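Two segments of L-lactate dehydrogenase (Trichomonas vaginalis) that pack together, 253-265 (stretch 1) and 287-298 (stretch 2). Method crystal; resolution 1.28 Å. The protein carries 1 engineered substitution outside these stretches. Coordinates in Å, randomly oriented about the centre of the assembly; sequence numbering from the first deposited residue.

Stretch 1 253-265: KAWLFGTAPGEVL
Stretch 2 (287-298) FPCNVDKEGKIH

Backbone amides and carbonyls, paired in short bursts, can fasten a chain segment to a β-hairpin, and these two stretches of L-lactate dehydrogenase illustrate the principle. Stretch 1 leaves a helix (253-257), crosses a loop and enters a strand at Leu265; stretch 2 is a strand (287-291), a type I turn (Asp292 to Gly295) and a returning strand from Ile297.

At one end Leu265 and Cys289 form an antiparallel hydrogen-bonded pair, CA atoms 5.1 Å apart: Leu265 N donates to Cys289 O and Cys289 N to Leu265 O, each at 2.9 Å. Their side chains (both chi1 m; Leu265 chi2 t) share one face of the sheet. Nearer the helix, Thr259 grips Val291 twice. Thr259 N donates to Val291 O at 3.0 Å, and the p rotamer of Thr259 brings its OG1 within 2.9 Å of Val291 N, which donates to it. A side chain thus supplies the acceptor that a strand neighbour would offer through its carbonyl.

Between these anchors the chain bulges away in a type II turn, Ala260 to Glu263, with Gly262 at phi/psi 85/-11. Glu263, extended with chi1 and chi2 both t, secures the loop: its OE1 accepts from Ala260 N at 2.9 Å. In the hairpin turn, Asp292 (chi1 p) accepts from Lys296 N through OD1 at 3.0 Å and from His298 NE2 through OD2 at 2.9 Å.

Water extends the polar seam. Lys293 points away at CA-CB, but its m, m, t side chain curls back so that NZ donates to a water at 3.0 Å; that water donates to Thr259 O and Val291 O, both at 2.8 Å. Another water joins Glu263 O (2.9 Å) to Asn290 ND2 (3.1 Å).

Two glycines permit close backbone approach. Gly258, the first residue to leave the helix (phi/psi 102/154), lies with its CA 4.5 Å from Val291 CA; a CB there would sit 3.1 Å from Asp292 O. Gly295 (81/20) places its CA 3.2 Å from Trp255 O, and a CB would come equally tight, 3.1 Å from that same oxygen.

Apolar packing completes the contact, which buries 633 Å² over both sides. Trp255 (chi1 t, chi2 7°) offers a ring face to Ile297 (m, t), whose CD1 lies 3.7 Å from the centroid of the five-membered ring of Trp255, a CH-pi contact. Val291 (t) points toward stretch 1, its CG1 3.3 Å from Ala254 O, while Val264 CG1 (chi1 t) meets Pro288 CB at 3.6 Å.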

# COMPACT_ATOMS: atom_id res chain seq x y z
N LYS B 253 7.61 -5.78 -11.59
CA LYS B 253 8.84 -5.02 -11.59
C LYS B 253 10.01 -5.87 -12.10
O LYS B 253 10.86 -5.38 -12.87
CB LYS B 253 9.09 -4.50 -10.16
CG LYS B 253 10.21 -3.46 -10.09
CD LYS B 253 10.40 -2.97 -8.68
CE LYS B 253 11.43 -1.87 -8.61
NZ LYS B 253 11.38 -1.25 -7.26
N ALA B 254 10.06 -7.13 -11.68
CA ALA B 254 11.08 -8.05 -12.19
C ALA B 254 10.92 -8.25 -13.71
O ALA B 254 11.91 -8.25 -14.44
CB ALA B 254 10.97 -9.37 -11.51
N TRP B 255 9.69 -8.43 -14.17
CA TRP B 255 9.40 -8.63 -15.59
C TRP B 255 9.82 -7.43 -16.43
O TRP B 255 10.29 -7.57 -17.56
CB TRP B 255 7.91 -8.93 -15.77
CG TRP B 255 7.52 -9.51 -17.07
CD1 TRP B 255 8.33 -9.94 -18.08
CD2 TRP B 255 6.17 -9.77 -17.48
NE1 TRP B 255 7.54 -10.44 -19.11
CE2 TRP B 255 6.23 -10.38 -18.75
CE3 TRP B 255 4.93 -9.55 -16.89
CZ2 TRP B 255 5.09 -10.78 -19.42
CZ3 TRP B 255 3.78 -9.94 -17.55
CH2 TRP B 255 3.87 -10.56 -18.82
N LEU B 256 9.64 -6.23 -15.88
CA LEU B 256 9.93 -5.03 -16.62
C LEU B 256 11.43 -4.75 -16.71
O LEU B 256 11.88 -4.34 -17.79
CB LEU B 256 9.21 -3.82 -16.01
CG LEU B 256 7.72 -3.70 -16.26
CD1 LEU B 256 7.08 -2.68 -15.32
CD2 LEU B 256 7.41 -3.33 -17.69
N PHE B 257 12.17 -4.96 -15.61
CA PHE B 257 13.54 -4.43 -15.47
C PHE B 257 14.60 -5.45 -15.12
O PHE B 257 15.79 -5.12 -15.10
CB PHE B 257 13.58 -3.28 -14.45
CG PHE B 257 12.60 -2.19 -14.76
CD1 PHE B 257 12.79 -1.40 -15.88
CD2 PHE B 257 11.48 -1.98 -13.98
CE1 PHE B 257 11.90 -0.43 -16.21
CE2 PHE B 257 10.58 -0.98 -14.31
CZ PHE B 257 10.80 -0.22 -15.42
N GLY B 258 14.19 -6.70 -14.90
CA GLY B 258 15.15 -7.75 -14.62
C GLY B 258 15.26 -8.13 -13.17
O GLY B 258 14.92 -7.36 -12.28
N THR B 259 15.68 -9.37 -12.94
CA THR B 259 15.91 -9.87 -11.59
C THR B 259 17.36 -9.68 -11.17
O THR B 259 18.23 -9.41 -12.01
CB THR B 259 15.52 -11.35 -11.52
OG1 THR B 259 16.18 -12.07 -12.58
CG2 THR B 259 14.03 -11.51 -11.64
N ALA B 260 17.60 -9.84 -9.86
CA ALA B 260 18.89 -9.59 -9.24
C ALA B 260 19.77 -10.84 -9.29
O ALA B 260 19.27 -11.92 -9.51
CB ALA B 260 18.68 -9.17 -7.79
N PRO B 261 21.09 -10.70 -9.15
CA PRO B 261 21.95 -11.88 -9.23
C PRO B 261 21.52 -12.93 -8.21
O PRO B 261 21.31 -12.64 -7.04
CB PRO B 261 23.35 -11.34 -8.92
CG PRO B 261 23.26 -9.89 -9.31
CD PRO B 261 21.88 -9.47 -8.93
N GLY B 262 21.34 -14.16 -8.68
CA GLY B 262 21.00 -15.25 -7.80
C GLY B 262 19.51 -15.36 -7.52
O GLY B 262 19.03 -16.37 -6.98
N GLU B 263 18.74 -14.34 -7.91
CA GLU B 263 17.31 -14.35 -7.64
C GLU B 263 16.54 -15.30 -8.56
O GLU B 263 16.77 -15.33 -9.76
CB GLU B 263 16.76 -12.95 -7.80
CG GLU B 263 15.31 -12.79 -7.36
CD GLU B 263 14.85 -11.34 -7.36
OE1 GLU B 263 15.28 -10.57 -8.26
OE2 GLU B 263 14.12 -10.97 -6.42
N VAL B 264 15.67 -16.10 -7.96
CA VAL B 264 14.85 -17.06 -8.65
C VAL B 264 13.41 -16.80 -8.26
O VAL B 264 13.02 -16.96 -7.08
CB VAL B 264 15.25 -18.51 -8.30
CG1 VAL B 264 14.32 -19.50 -8.97
CG2 VAL B 264 16.70 -18.76 -8.76
N LEU B 265 12.61 -16.35 -9.24
CA LEU B 265 11.20 -16.06 -9.00
C LEU B 265 10.30 -17.05 -9.74
O LEU B 265 10.43 -17.23 -10.96
CB LEU B 265 10.84 -14.66 -9.50
CG LEU B 265 11.61 -13.49 -8.85
CD1 LEU B 265 11.07 -12.18 -9.33
CD2 LEU B 265 11.65 -13.56 -7.34
N PHE B 287 7.25 -21.88 -13.40
CA PHE B 287 8.65 -22.34 -13.44
C PHE B 287 9.51 -21.44 -12.56
O PHE B 287 9.15 -20.27 -12.35
CB PHE B 287 9.24 -22.19 -14.84
CG PHE B 287 8.78 -23.22 -15.87
CD1 PHE B 287 9.37 -24.44 -15.96
CD2 PHE B 287 7.75 -22.94 -16.74
CE1 PHE B 287 9.00 -25.38 -16.90
CE2 PHE B 287 7.37 -23.86 -17.72
CZ PHE B 287 8.02 -25.06 -17.80
N PRO B 288 10.67 -21.95 -12.14
CA PRO B 288 11.69 -21.04 -11.58
C PRO B 288 12.27 -20.18 -12.69
O PRO B 288 12.77 -20.72 -13.71
CB PRO B 288 12.72 -21.98 -11.00
CG PRO B 288 12.64 -23.20 -11.90
CD PRO B 288 11.16 -23.33 -12.33
N CYS B 289 12.16 -18.86 -12.55
CA CYS B 289 12.56 -17.94 -13.59
C CYS B 289 13.53 -16.87 -13.12
O CYS B 289 13.56 -16.51 -11.93
CB CYS B 289 11.33 -17.23 -14.19
SG CYS B 289 10.17 -18.32 -15.07
N ASN B 290 14.28 -16.36 -14.08
CA ASN B 290 14.90 -15.07 -13.91
C ASN B 290 14.51 -14.18 -15.10
O ASN B 290 13.80 -14.64 -16.01
CB ASN B 290 16.41 -15.18 -13.65
CG ASN B 290 17.16 -15.92 -14.67
OD1 ASN B 290 16.88 -15.87 -15.87
ND2 ASN B 290 18.22 -16.59 -14.20
N VAL B 291 14.84 -12.89 -15.02
CA VAL B 291 14.44 -11.97 -16.10
C VAL B 291 15.67 -11.15 -16.44
O VAL B 291 16.36 -10.66 -15.54
CB VAL B 291 13.28 -11.04 -15.67
CG1 VAL B 291 12.85 -10.23 -16.87
CG2 VAL B 291 12.14 -11.84 -15.13
N ASP B 292 15.98 -11.03 -17.71
CA ASP B 292 17.17 -10.28 -18.09
C ASP B 292 16.88 -8.79 -18.15
O ASP B 292 15.75 -8.36 -17.93
CB ASP B 292 17.77 -10.82 -19.39
CG ASP B 292 16.88 -10.66 -20.60
OD1 ASP B 292 16.06 -9.74 -20.65
OD2 ASP B 292 17.08 -11.44 -21.56
N LYS B 293 17.90 -7.99 -18.38
CA LYS B 293 17.77 -6.54 -18.35
C LYS B 293 16.89 -6.03 -19.48
O LYS B 293 16.43 -4.89 -19.46
CB LYS B 293 19.14 -5.87 -18.41
CG LYS B 293 20.04 -6.26 -17.27
CD LYS B 293 19.50 -5.85 -15.92
CE LYS B 293 20.52 -6.09 -14.81
NZ LYS B 293 19.88 -6.64 -13.57
N GLU B 294 16.63 -6.88 -20.47
CA GLU B 294 15.73 -6.50 -21.55
C GLU B 294 14.28 -6.90 -21.27
O GLU B 294 13.40 -6.72 -22.11
CB GLU B 294 16.20 -7.10 -22.85
CG GLU B 294 17.55 -6.55 -23.38
CD GLU B 294 18.77 -7.02 -22.59
OE1 GLU B 294 18.85 -8.22 -22.22
OE2 GLU B 294 19.65 -6.19 -22.33
N GLY B 295 14.01 -7.42 -20.08
CA GLY B 295 12.64 -7.76 -19.70
C GLY B 295 12.19 -9.10 -20.26
O GLY B 295 10.99 -9.34 -20.31
N LYS B 296 13.12 -9.99 -20.65
CA LYS B 296 12.74 -11.29 -21.14
C LYS B 296 12.87 -12.33 -20.04
O LYS B 296 13.90 -12.42 -19.38
CB LYS B 296 13.61 -11.70 -22.34
CG LYS B 296 13.58 -10.70 -23.48
CD LYS B 296 12.18 -10.45 -24.03
CE LYS B 296 12.22 -9.50 -25.25
NZ LYS B 296 10.89 -9.34 -25.91
N ILE B 297 11.83 -13.14 -19.87
CA ILE B 297 11.78 -14.16 -18.85
C ILE B 297 12.52 -15.40 -19.34
O ILE B 297 12.32 -15.83 -20.48
CB ILE B 297 10.31 -14.55 -18.51
CG1 ILE B 297 9.54 -13.33 -17.99
CG2 ILE B 297 10.27 -15.63 -17.43
CD1 ILE B 297 8.05 -13.61 -17.80
N HIS B 298 13.34 -16.00 -18.47
CA HIS B 298 14.00 -17.27 -18.80
C HIS B 298 13.80 -18.26 -17.69
O HIS B 298 13.88 -17.91 -16.54
CB HIS B 298 15.51 -17.07 -19.00
CG HIS B 298 15.84 -16.03 -20.01
ND1 HIS B 298 15.87 -16.31 -21.36
CD2 HIS B 298 16.10 -14.71 -19.90
CE1 HIS B 298 16.18 -15.21 -22.03
NE2 HIS B 298 16.32 -14.23 -21.16
O HOH W 1 14.06 -3.72 -19.45
O HOH W 2 16.54 -3.10 -17.06
O HOH W 3 17.58 -5.53 -12.69
O HOH W 4 18.45 -8.91 -14.80
O HOH W 5 20.99 -9.13 -12.10
O HOH W 6 18.84 -16.78 -11.15